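Phosphate-specific transport system accessory protein PhoU homolog (Streptococcus pneumoniae, PDB 2I0M) probably takes part in regulating phosphate uptake, acting as a homodimeric, mostly helical cytoplasmic protein that binds zinc. Local coordinates at residues F5-E8 / L9-E13; E60-C63 / A64-L67; T181-L184 / Y185-G188. All coordinates share one frame; numbering follows the deposited sequence.

Interaction 1: F5-E8 / L9-E13; sequences FDLE and LHELE. With ZN (zinc ion), chain C.
The carbonyl oxygen of Phe5 receives the amide of Leu9, N to O 2.8 Å, with an N-H...O angle of 160°. His10, Glu11 and Leu12 donate in turn to Asp6, Leu7 and Glu8, so the first turns of helix 5-35 are regular i to i+4 alpha helix. Toward the neighbouring helices, Leu9 CG stands over the face of the Phe5 ring, 4.1 Å from the ring centroid and only 12° off the ring normal, which defines a CH-pi contact. The two methyls of Leu9 straddle the far end of the ring, CD2 to Phe5 CZ 3.7 Å and CD1 to Phe5 CE2 3.9 Å. The first torsion of Phe5 (-179°) carries its ring past its own carbonyl carbon, towards the following turn. Pro72 and, on helix 39-66, Leu66 extend this apolar side. The outer side is mixed: Glu8, Glu11 and His10 share it with Leu7, whose CG lies 3.9 Å from Glu11 OE1. Glu11 reaches back along the helix with an extended chain and brings OE2 to 3.2 Å from Glu8 OE1, two acceptors of like charge. Separately, His10 binds a zinc ion through NE2 at 2.2 Å. The proximity of the two carboxylates would be expected to disfavour full ionisation of both and to raise one pKa.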
loop_
_atom_site.group_PDB
_atom_site.type_symbol
_atom_site.label_atom_id
_atom_site.label_comp_id
_atom_site.label_asym_id
_atom_site.label_seq_id
_atom_site.Cartn_x
_atom_site.Cartn_y
_atom_site.Cartn_z
ATOM N N PHE A 5 -10.647 25.056 -18.414
ATOM C CA PHE A 5 -10.004 23.783 -18.096
ATOM C C PHE A 5 -9.240 23.886 -16.776
ATOM O O PHE A 5 -9.363 23.012 -15.913
ATOM C CB PHE A 5 -9.078 23.347 -19.246
ATOM C CG PHE A 5 -8.383 22.020 -19.019
ATOM C CD1 PHE A 5 -9.116 20.860 -18.776
ATOM C CD2 PHE A 5 -6.994 21.933 -19.077
ATOM C CE1 PHE A 5 -8.475 19.638 -18.580
ATOM C CE2 PHE A 5 -6.346 20.715 -18.886
ATOM C CZ PHE A 5 -7.090 19.566 -18.634
ATOM N N ASP A 6 -8.467 24.966 -16.630
ATOM C CA ASP A 6 -7.756 25.290 -15.384
ATOM C C ASP A 6 -8.694 25.400 -14.185
ATOM O O ASP A 6 -8.343 24.971 -13.079
ATOM C CB ASP A 6 -6.956 26.589 -15.535
ATOM C CG ASP A 6 -5.676 26.401 -16.337
ATOM O OD1 ASP A 6 -5.210 25.238 -16.471
ATOM O OD2 ASP A 6 -5.136 27.422 -16.830
ATOM N N LEU A 7 -9.880 25.969 -14.416
ATOM C CA LEU A 7 -10.936 26.031 -13.399
ATOM C C LEU A 7 -11.486 24.631 -13.090
ATOM O O LEU A 7 -11.763 24.306 -11.936
ATOM C CB LEU A 7 -12.055 26.989 -13.835
ATOM C CG LEU A 7 -13.184 27.358 -12.863
ATOM C CD1 LEU A 7 -12.662 27.825 -11.500
ATOM C CD2 LEU A 7 -14.094 28.420 -13.478
ATOM N N GLU A 8 -11.621 23.815 -14.129
ATOM C CA GLU A 8 -12.033 22.414 -14.009
ATOM C C GLU A 8 -11.036 21.541 -13.223
ATOM O O GLU A 8 -11.436 20.724 -12.385
ATOM C CB GLU A 8 -12.225 21.823 -15.401
ATOM C CG GLU A 8 -13.232 20.697 -15.459
ATOM C CD GLU A 8 -14.651 21.206 -15.456
ATOM O OE1 GLU A 8 -15.130 21.623 -14.377
ATOM O OE2 GLU A 8 -15.280 21.186 -16.536
ATOM N N LEU A 9 -9.746 21.714 -13.506
ATOM C CA LEU A 9 -8.693 21.032 -12.761
ATOM C C LEU A 9 -8.726 21.441 -11.297
ATOM O O LEU A 9 -8.692 20.595 -10.404
ATOM C CB LEU A 9 -7.312 21.331 -13.355
ATOM C CG LEU A 9 -7.035 20.822 -14.768
ATOM C CD1 LEU A 9 -5.538 20.872 -15.065
ATOM C CD2 LEU A 9 -7.575 19.420 -14.945
ATOM N N HIS A 10 -8.792 22.747 -11.070
ATOM C CA HIS A 10 -8.883 23.303 -9.732
ATOM C C HIS A 10 -10.057 22.707 -8.964
ATOM O O HIS A 10 -9.922 22.356 -7.793
ATOM C CB HIS A 10 -9.010 24.827 -9.785
ATOM C CG HIS A 10 -9.429 25.415 -8.482
ATOM N ND1 HIS A 10 -8.551 25.583 -7.432
ATOM C CD2 HIS A 10 -10.643 25.789 -8.026
ATOM C CE1 HIS A 10 -9.201 26.071 -6.397
ATOM N NE2 HIS A 10 -10.470 26.210 -6.734
ATOM N N GLU A 11 -11.205 22.595 -9.631
ATOM C CA GLU A 11 -12.386 21.960 -9.041
ATOM C C GLU A 11 -12.167 20.479 -8.761
ATOM O O GLU A 11 -12.622 19.973 -7.749
ATOM C CB GLU A 11 -13.630 22.191 -9.910
ATOM C CG GLU A 11 -14.375 23.481 -9.560
ATOM C CD GLU A 11 -15.212 24.042 -10.711
ATOM O OE1 GLU A 11 -15.587 25.240 -10.641
ATOM O OE2 GLU A 11 -15.500 23.302 -11.681
ATOM N N LEU A 12 -11.452 19.794 -9.657
ATOM C CA LEU A 12 -11.043 18.407 -9.431
ATOM C C LEU A 12 -10.132 18.285 -8.208
ATOM O O LEU A 12 -10.264 17.357 -7.414
ATOM C CB LEU A 12 -10.332 17.831 -10.666
ATOM C CG LEU A 12 -10.300 16.309 -10.911
ATOM C CD1 LEU A 12 -8.966 15.906 -11.534
ATOM C CD2 LEU A 12 -10.563 15.486 -9.666
ATOM N N GLU A 13 -9.207 19.219 -8.051
ATOM C CA GLU A 13 -8.384 19.239 -6.842
ATOM C C GLU A 13 -9.211 19.393 -5.548
ATOM O O GLU A 13 -8.869 18.808 -4.516
ATOM C CB GLU A 13 -7.331 20.335 -6.928
ATOM C CG GLU A 13 -6.350 20.318 -5.772
ATOM C CD GLU A 13 -5.106 21.124 -6.069
ATOM O OE1 GLU A 13 -5.209 22.350 -6.281
ATOM O OE2 GLU A 13 -4.022 20.514 -6.097
HETATM ZN ZN ZN C . -12.071 27.188 -5.629
#

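Interaction 2: E60-C63 / A64-L67; sequences ELTC and ARLL
Thr62 and Arg65 lie side by side on the C-terminal part of helix 39-66, in the all-helical bundle of a PhoU domain, and point the same way. The guanidinium is laid over Thr62, whose CB faces the flat side of the group at 3.4 Å from NH2; CG2 of Thr62 approaches the same nitrogen at 3.6 Å. Arg65 gets there by an uncommon route for a helix: its CG stands between the backbone N and carbonyl carbon (chi1 85°), the crowded position, and a bend at chi2 then folds the chain back over the preceding turn. The same torsion places CG 3.3 Å from the carbonyl oxygen of Thr62.

The other side chains radiate differently. Cys63 turns inward to Leu12 of helix 5-35 and to Ile83 and Met84 of helix 74-105, whereas Glu60 makes a salt bridge with Arg203 of the second subunit. Ala64 packs on Leu77 of the second subunit, and Leu67 on Leu67 of that subunit, so this helix also contributes to the dimer interface.

The backbone evidence shows the helical bonding changing along the segment. Ala64 N to Glu60 O and Arg65 N to Leu61 O are ordinary i to i+4 bonds, the former straight at 167°. After them Leu66 N bonds weakly to both Thr62 O and Cys63 O. Cys63 O is in turn shared by two amides, Leu66 N at 2.8 Å and, in another weak bond, Leu67 N at 3.3 Å, with Leu67 CD2 resting against the same oxygen.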
loop_
_atom_site.group_PDB
_atom_site.type_symbol
_atom_site.label_atom_id
_atom_site.label_comp_id
_atom_site.label_asym_id
_atom_site.label_seq_id
_atom_site.Cartn_x
_atom_site.Cartn_y
_atom_site.Cartn_z
ATOM N N GLU A 60 -12.232 9.462 -9.725
ATOM C CA GLU A 60 -11.693 8.613 -10.815
ATOM C C GLU A 60 -12.379 8.860 -12.155
ATOM O O GLU A 60 -11.716 8.909 -13.194
ATOM C CB GLU A 60 -11.841 7.123 -10.491
ATOM C CG GLU A 60 -10.826 6.564 -9.531
ATOM C CD GLU A 60 -10.936 5.060 -9.340
ATOM O OE1 GLU A 60 -12.031 4.466 -9.521
ATOM O OE2 GLU A 60 -9.912 4.451 -8.991
ATOM N N LEU A 61 -13.704 9.011 -12.112
ATOM C CA LEU A 61 -14.527 9.132 -13.314
ATOM C C LEU A 61 -14.472 10.502 -13.970
ATOM O O LEU A 61 -14.404 10.585 -15.203
ATOM C CB LEU A 61 -15.985 8.719 -13.045
ATOM C CG LEU A 61 -16.441 7.336 -13.546
ATOM C CD1 LEU A 61 -15.641 6.200 -12.917
ATOM C CD2 LEU A 61 -17.937 7.127 -13.294
ATOM N N THR A 62 -14.503 11.567 -13.167
ATOM C CA THR A 62 -14.336 12.914 -13.720
ATOM C C THR A 62 -12.884 13.162 -14.175
ATOM O O THR A 62 -12.652 13.938 -15.095
ATOM C CB THR A 62 -14.871 14.075 -12.795
ATOM O OG1 THR A 62 -13.807 14.674 -12.060
ATOM C CG2 THR A 62 -15.973 13.614 -11.856
ATOM N N CYS A 63 -11.923 12.490 -13.541
ATOM C CA CYS A 63 -10.538 12.446 -14.040
ATOM C C CYS A 63 -10.504 11.826 -15.436
ATOM O O CYS A 63 -10.095 12.478 -16.406
ATOM C CB CYS A 63 -9.639 11.617 -13.121
ATOM S SG CYS A 63 -8.911 12.438 -11.678
ATOM N N ALA A 64 -10.948 10.572 -15.530
ATOM C CA ALA A 64 -10.931 9.819 -16.791
ATOM C C ALA A 64 -11.606 10.585 -17.927
ATOM O O ALA A 64 -11.093 10.617 -19.038
ATOM C CB ALA A 64 -11.565 8.444 -16.613
ATOM N N ARG A 65 -12.738 11.220 -17.636
ATOM C CA ARG A 65 -13.421 12.027 -18.633
ATOM C C ARG A 65 -12.728 13.370 -18.897
ATOM O O ARG A 65 -12.892 13.943 -19.976
ATOM C CB ARG A 65 -14.884 12.264 -18.247
ATOM C CG ARG A 65 -15.078 13.441 -17.320
ATOM C CD ARG A 65 -16.368 14.183 -17.605
ATOM N NE ARG A 65 -16.389 15.461 -16.903
ATOM C CZ ARG A 65 -16.858 15.640 -15.673
ATOM N NH1 ARG A 65 -16.827 16.848 -15.121
ATOM N NH2 ARG A 65 -17.362 14.614 -14.993
ATOM N N LEU A 66 -11.970 13.882 -17.928
ATOM C CA LEU A 66 -11.348 15.199 -18.109
ATOM C C LEU A 66 -10.255 15.195 -19.151
ATOM O O LEU A 66 -10.072 16.178 -19.867
ATOM C CB LEU A 66 -10.821 15.795 -16.801
ATOM C CG LEU A 66 -11.688 16.887 -16.169
ATOM C CD1 LEU A 66 -10.929 17.576 -15.042
ATOM C CD2 LEU A 66 -12.141 17.898 -17.214
ATOM N N LEU A 67 -9.541 14.079 -19.244
ATOM C CA LEU A 67 -8.514 13.934 -20.255
ATOM C C LEU A 67 -9.036 14.247 -21.676
ATOM O O LEU A 67 -8.294 14.786 -22.509
ATOM C CB LEU A 67 -7.871 12.546 -20.179
ATOM C CG LEU A 67 -6.826 12.189 -19.106
ATOM C CD1 LEU A 67 -6.102 13.401 -18.538
ATOM C CD2 LEU A 67 -7.403 11.343 -17.999
#

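Interaction 3: T181-L184 / Y185-G188; sequences TQYL and YIIG
Tyr185 closes tightly on Thr181, one turn earlier in helix 177-209. The carbonyl oxygen of Thr181 stands 3.2 Å above the Tyr185 ring plane, over its centre, while accepting the Tyr185 amide, N to O 3.2 Å. The two side chains run alongside each other, and Thr181 CG2 meets Tyr185 OH at 3.2 Å and CZ at 3.4 Å. The methyl is available because the torsion of Thr181 (chi1 -51°) turns OG1 the other way, where it bonds to the carbonyl oxygen of Ile177.

Gln182, also partly exposed, meets the ring edge more loosely and touches Ala103 and Leu107 as well. Its OE1 lies 3.7 Å from Tyr185 CD2, with amide and ring planes 78° apart. The Tyr183-Ile186 side-chain pair is also wider-spaced: Ile186 CD1 comes over one face of the Tyr183 ring, 4.2 Å from its CD1. Other helices pack here, Ile166 and Leu119 against Tyr183, and Leu184 lies on Tyr160 of the second subunit. Partly exposed Thr181, Gln182 and Tyr185 on one side and buried Tyr183, Leu184, Ile186 and Ile187 on the other are consistent with a helix of the PhoU bundle, which also carries the zinc ligands Glu191 and Asp195.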
loop_
_atom_site.group_PDB
_atom_site.type_symbol
_atom_site.label_atom_id
_atom_site.label_comp_id
_atom_site.label_asym_id
_atom_site.label_seq_id
_atom_site.Cartn_x
_atom_site.Cartn_y
_atom_site.Cartn_z
ATOM N N THR A 181 -3.201 -9.432 19.813
ATOM C CA THR A 181 -3.445 -9.600 18.378
ATOM C C THR A 181 -4.183 -8.394 17.781
ATOM O O THR A 181 -3.883 -7.966 16.662
ATOM C CB THR A 181 -4.240 -10.907 18.103
ATOM O OG1 THR A 181 -3.604 -12.008 18.765
ATOM C CG2 THR A 181 -4.308 -11.214 16.623
ATOM N N GLN A 182 -5.125 -7.841 18.543
ATOM C CA GLN A 182 -5.906 -6.688 18.104
ATOM C C GLN A 182 -5.073 -5.402 18.064
ATOM O O GLN A 182 -5.158 -4.635 17.095
ATOM C CB GLN A 182 -7.173 -6.522 18.955
ATOM C CG GLN A 182 -8.196 -7.668 18.819
ATOM C CD GLN A 182 -8.561 -8.000 17.365
ATOM O OE1 GLN A 182 -8.819 -7.107 16.552
ATOM N NE2 GLN A 182 -8.590 -9.289 17.041
ATOM N N TYR A 183 -4.260 -5.178 19.095
ATOM C CA TYR A 183 -3.321 -4.055 19.103
ATOM C C TYR A 183 -2.179 -4.197 18.090
ATOM O O TYR A 183 -1.602 -3.196 17.663
ATOM C CB TYR A 183 -2.769 -3.806 20.504
ATOM C CG TYR A 183 -3.726 -3.055 21.392
ATOM C CD1 TYR A 183 -3.807 -1.668 21.337
ATOM C CD2 TYR A 183 -4.554 -3.729 22.293
ATOM C CE1 TYR A 183 -4.684 -0.966 22.155
ATOM C CE2 TYR A 183 -5.439 -3.037 23.108
ATOM C CZ TYR A 183 -5.498 -1.655 23.033
ATOM O OH TYR A 183 -6.374 -0.957 23.835
ATOM N N LEU A 184 -1.851 -5.426 17.702
ATOM C CA LEU A 184 -0.916 -5.626 16.598
ATOM C C LEU A 184 -1.530 -5.128 15.291
ATOM O O LEU A 184 -0.875 -4.391 14.552
ATOM C CB LEU A 184 -0.447 -7.088 16.477
ATOM C CG LEU A 184 0.553 -7.603 17.527
ATOM C CD1 LEU A 184 0.918 -9.068 17.274
ATOM C CD2 LEU A 184 1.822 -6.743 17.615
ATOM N N TYR A 185 -2.785 -5.506 15.025
ATOM C CA TYR A 185 -3.493 -5.045 13.824
ATOM C C TYR A 185 -3.582 -3.531 13.800
ATOM O O TYR A 185 -3.261 -2.917 12.787
ATOM C CB TYR A 185 -4.902 -5.623 13.731
ATOM C CG TYR A 185 -4.975 -7.132 13.692
ATOM C CD1 TYR A 185 -3.950 -7.896 13.115
ATOM C CD2 TYR A 185 -6.091 -7.800 14.193
ATOM C CE1 TYR A 185 -4.029 -9.274 13.073
ATOM C CE2 TYR A 185 -6.177 -9.182 14.154
ATOM C CZ TYR A 185 -5.149 -9.913 13.590
ATOM O OH TYR A 185 -5.229 -11.292 13.553
ATOM N N ILE A 186 -3.993 -2.940 14.926
ATOM C CA ILE A 186 -4.162 -1.499 15.037
ATOM C C ILE A 186 -2.898 -0.751 14.630
ATOM O O ILE A 186 -2.957 0.198 13.839
ATOM C CB ILE A 186 -4.613 -1.075 16.468
ATOM C CG1 ILE A 186 -6.084 -1.431 16.674
ATOM C CG2 ILE A 186 -4.374 0.422 16.693
ATOM C CD1 ILE A 186 -6.496 -1.588 18.117
ATOM N N ILE A 187 -1.757 -1.172 15.164
ATOM C CA ILE A 187 -0.511 -0.472 14.862
ATOM C C ILE A 187 -0.071 -0.716 13.418
ATOM O O ILE A 187 0.546 0.153 12.814
ATOM C CB ILE A 187 0.627 -0.737 15.902
ATOM C CG1 ILE A 187 1.093 -2.192 15.889
ATOM C CG2 ILE A 187 0.164 -0.312 17.286
ATOM C CD1 ILE A 187 2.478 -2.401 16.483
ATOM N N GLY A 188 -0.439 -1.878 12.872
ATOM C CA GLY A 188 -0.230 -2.177 11.460
ATOM C C GLY A 188 -1.091 -1.306 10.552
ATOM O O GLY A 188 -0.660 -0.921 9.451
#

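Overall arrangement
From the N terminus, interaction 1 spans the opening turns of helix 5-35, interaction 2 the C-terminal turns of helix 39-66, and interaction 3 a part of helix 177-209. Each closes only a helical turn, and they run in series, with none nesting or crossing. Interactions 1 and 2 meet because their consecutive helices return to the same end of the bundle: their centres are 11 Å apart, and Glu8 CG lies 3.5 Å from Leu66 CD2. Interaction 3 lies in a different PhoU domain from interaction 2 and across the chain's centre, its nearest atoms about 26 Å from those of interaction 1 and about 21 Å from those of interaction 2.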